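Local coordinates for N-acetylcysteine deacetylase (Bacillus subtilis, PDB 1YSJ), which probably deacetylates N-acetylcysteine to cysteine and acetate with two divalent metal ions, a step that lets the bacterium grow on S-(2-succino)cysteine as sulfur source, at residues 192-200 against 359-367. The protein carries 1 engineered substitution. Numbering follows the deposited sequence.
Sequences IGVKEGPLM and PGFFVWMGT
Gly193 and Trp364 form an antiparallel hydrogen-bonded pair: Gly193 N gives a nearly straight bond to Trp364 O (2.7 Å, 165°), and Trp364 N returns one to Gly193 O at 3.1 Å, in the carbonyl plane on a lone pair. A CB on Gly193 would collide with Trp364 CB. Ile192 and Met365 continue the pairing as a non-hydrogen-bonded pair; in the other direction, toward Lys195, the strands part, and a water links them, accepting from Lys195 N and donating to Gly193 O and Phe362 O. The chain then turns back so that Leu199 lies against the indole. With CG trans to the backbone N (chi1 180°), Leu199 sets CD2 over one face of the Trp364 six-membered ring in a CH-pi contact, while its CD1 lies beside Trp364 NE1 and CZ2. Leu199 CD2 also abuts the Phe362 ring edge, 3.7 Å from Phe362 CD2. Selenomethionine Met200 brings SE obliquely to both rings, 3.8 Å from Trp364 CH2. A serine in place of Trp364 would probably leave Leu199 and Met200 only the Phe362 ring of the two, and Glu343 O without its NE1 donor. Packing loosens toward the exposed Glu196, at the turn where Lys195 NZ bonds Glu196 O and Pro198 O. Strand 360-366 lies between 191-194 and 175-184 in the mixed sheet of the catalytic domain, Phe362 touching the nickel ligand His182; helix 325-334 packs on Val194 and Phe361, and strand 197-211 belongs to the four-stranded antiparallel sheet.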
# COMPACT_ATOMS: atom_id res chain seq x y z
N ILE A 192 29.71 -29.68 -15.66
CA ILE A 192 28.74 -28.96 -16.49
C ILE A 192 27.34 -29.53 -16.23
O ILE A 192 27.13 -30.75 -16.28
CB ILE A 192 29.12 -29.06 -18.01
CG1 ILE A 192 30.44 -28.33 -18.30
CG2 ILE A 192 28.03 -28.48 -18.90
CD1 ILE A 192 31.68 -29.20 -18.29
N GLY A 193 26.38 -28.65 -15.92
CA GLY A 193 25.01 -29.06 -15.62
C GLY A 193 24.16 -29.15 -16.88
O GLY A 193 24.02 -28.18 -17.61
N VAL A 194 23.59 -30.33 -17.12
CA VAL A 194 22.95 -30.65 -18.40
C VAL A 194 21.55 -31.27 -18.24
O VAL A 194 21.40 -32.29 -17.57
CB VAL A 194 23.87 -31.60 -19.24
CG1 VAL A 194 23.14 -32.13 -20.46
CG2 VAL A 194 25.15 -30.89 -19.67
N LYS A 195 20.55 -30.64 -18.85
CA LYS A 195 19.21 -31.23 -18.98
C LYS A 195 18.47 -30.74 -20.23
O LYS A 195 18.69 -29.61 -20.68
CB LYS A 195 18.35 -31.00 -17.73
CG LYS A 195 17.70 -29.62 -17.63
CD LYS A 195 16.86 -29.45 -16.35
CE LYS A 195 15.65 -30.38 -16.31
NZ LYS A 195 14.67 -30.12 -17.41
N GLU A 196 17.61 -31.59 -20.80
CA GLU A 196 16.70 -31.16 -21.86
C GLU A 196 15.44 -30.53 -21.25
O GLU A 196 15.12 -30.77 -20.08
CB GLU A 196 16.36 -32.32 -22.83
CG GLU A 196 15.47 -33.43 -22.27
CD GLU A 196 15.52 -34.75 -23.08
OE1 GLU A 196 15.43 -34.72 -24.33
OE2 GLU A 196 15.64 -35.82 -22.45
N GLY A 197 14.76 -29.70 -22.03
CA GLY A 197 13.53 -29.05 -21.57
C GLY A 197 13.76 -27.89 -20.62
O GLY A 197 14.81 -27.25 -20.66
N PRO A 198 12.76 -27.62 -19.74
CA PRO A 198 12.74 -26.46 -18.85
C PRO A 198 13.87 -26.45 -17.82
O PRO A 198 14.04 -27.41 -17.06
CB PRO A 198 11.39 -26.60 -18.13
CG PRO A 198 10.59 -27.53 -18.98
CD PRO A 198 11.57 -28.47 -19.57
N LEU A 199 14.64 -25.37 -17.82
CA LEU A 199 15.76 -25.20 -16.88
C LEU A 199 15.50 -24.05 -15.92
O LEU A 199 15.77 -24.16 -14.72
CB LEU A 199 17.07 -24.97 -17.65
CG LEU A 199 18.35 -24.76 -16.84
CD1 LEU A 199 18.74 -26.03 -16.09
CD2 LEU A 199 19.49 -24.31 -17.73
N MSE A 200 15.00 -22.94 -16.45
CA MSE A 200 14.76 -21.73 -15.67
C MSE A 200 13.35 -21.23 -15.91
O MSE A 200 12.83 -21.33 -17.02
CB MSE A 200 15.78 -20.64 -16.01
CG MSE A 200 17.22 -21.09 -15.86
SE MSE A 200 18.47 -19.65 -16.15
CE MSE A 200 18.18 -18.65 -14.47
N PRO A 359 16.40 -23.24 -32.06
CA PRO A 359 16.83 -24.27 -31.12
C PRO A 359 18.03 -23.82 -30.30
O PRO A 359 18.93 -23.17 -30.84
CB PRO A 359 17.22 -25.43 -32.03
CG PRO A 359 16.46 -25.23 -33.26
CD PRO A 359 16.41 -23.74 -33.45
N GLY A 360 18.05 -24.15 -29.02
CA GLY A 360 19.13 -23.72 -28.14
C GLY A 360 19.42 -24.64 -26.97
O GLY A 360 18.59 -25.47 -26.60
N PHE A 361 20.61 -24.48 -26.39
CA PHE A 361 20.99 -25.22 -25.20
C PHE A 361 21.77 -24.34 -24.21
O PHE A 361 22.76 -23.69 -24.57
CB PHE A 361 21.81 -26.46 -25.57
CG PHE A 361 21.60 -27.62 -24.65
CD1 PHE A 361 20.58 -28.54 -24.88
CD2 PHE A 361 22.42 -27.80 -23.54
CE1 PHE A 361 20.37 -29.61 -24.03
CE2 PHE A 361 22.22 -28.88 -22.67
CZ PHE A 361 21.19 -29.79 -22.92
N PHE A 362 21.32 -24.34 -22.96
CA PHE A 362 21.90 -23.53 -21.91
C PHE A 362 22.36 -24.44 -20.77
O PHE A 362 21.58 -25.25 -20.27
CB PHE A 362 20.84 -22.54 -21.41
CG PHE A 362 21.39 -21.41 -20.57
CD1 PHE A 362 22.01 -20.32 -21.18
CD2 PHE A 362 21.25 -21.42 -19.19
CE1 PHE A 362 22.49 -19.26 -20.41
CE2 PHE A 362 21.73 -20.37 -18.41
CZ PHE A 362 22.35 -19.29 -19.02
N VAL A 363 23.62 -24.31 -20.37
CA VAL A 363 24.18 -25.20 -19.35
C VAL A 363 24.64 -24.47 -18.08
O VAL A 363 24.95 -23.28 -18.11
CB VAL A 363 25.36 -26.06 -19.90
CG1 VAL A 363 24.88 -26.98 -21.00
CG2 VAL A 363 26.51 -25.18 -20.39
N TRP A 364 24.68 -25.21 -16.97
CA TRP A 364 25.33 -24.73 -15.75
C TRP A 364 26.83 -24.97 -15.85
O TRP A 364 27.27 -26.07 -16.20
CB TRP A 364 24.81 -25.45 -14.50
CG TRP A 364 23.34 -25.28 -14.15
CD1 TRP A 364 22.51 -26.25 -13.64
CD2 TRP A 364 22.53 -24.09 -14.27
NE1 TRP A 364 21.25 -25.74 -13.43
CE2 TRP A 364 21.23 -24.43 -13.81
CE3 TRP A 364 22.78 -22.79 -14.71
CZ2 TRP A 364 20.19 -23.50 -13.78
CZ3 TRP A 364 21.73 -21.87 -14.69
CH2 TRP A 364 20.45 -22.23 -14.23
N MSE A 365 27.62 -23.95 -15.53
CA MSE A 365 29.07 -24.10 -15.43
C MSE A 365 29.47 -24.10 -13.96
O MSE A 365 29.36 -23.08 -13.28
CB MSE A 365 29.77 -22.98 -16.19
CG MSE A 365 31.30 -23.14 -16.35
SE MSE A 365 31.87 -24.79 -17.25
CE MSE A 365 30.84 -24.64 -18.95
N GLY A 366 29.93 -25.25 -13.46
CA GLY A 366 30.40 -25.36 -12.08
C GLY A 366 31.54 -24.40 -11.81
O GLY A 366 32.50 -24.33 -12.59
N THR A 367 31.44 -23.64 -10.73
CA THR A 367 32.47 -22.65 -10.39
C THR A 367 32.91 -22.68 -8.94
O THR A 367 33.70 -21.84 -8.52
CB THR A 367 32.04 -21.20 -10.75
OG1 THR A 367 30.75 -20.92 -10.20
CG2 THR A 367 32.02 -20.98 -12.26
O HOH W 1 21.45 -27.70 -18.98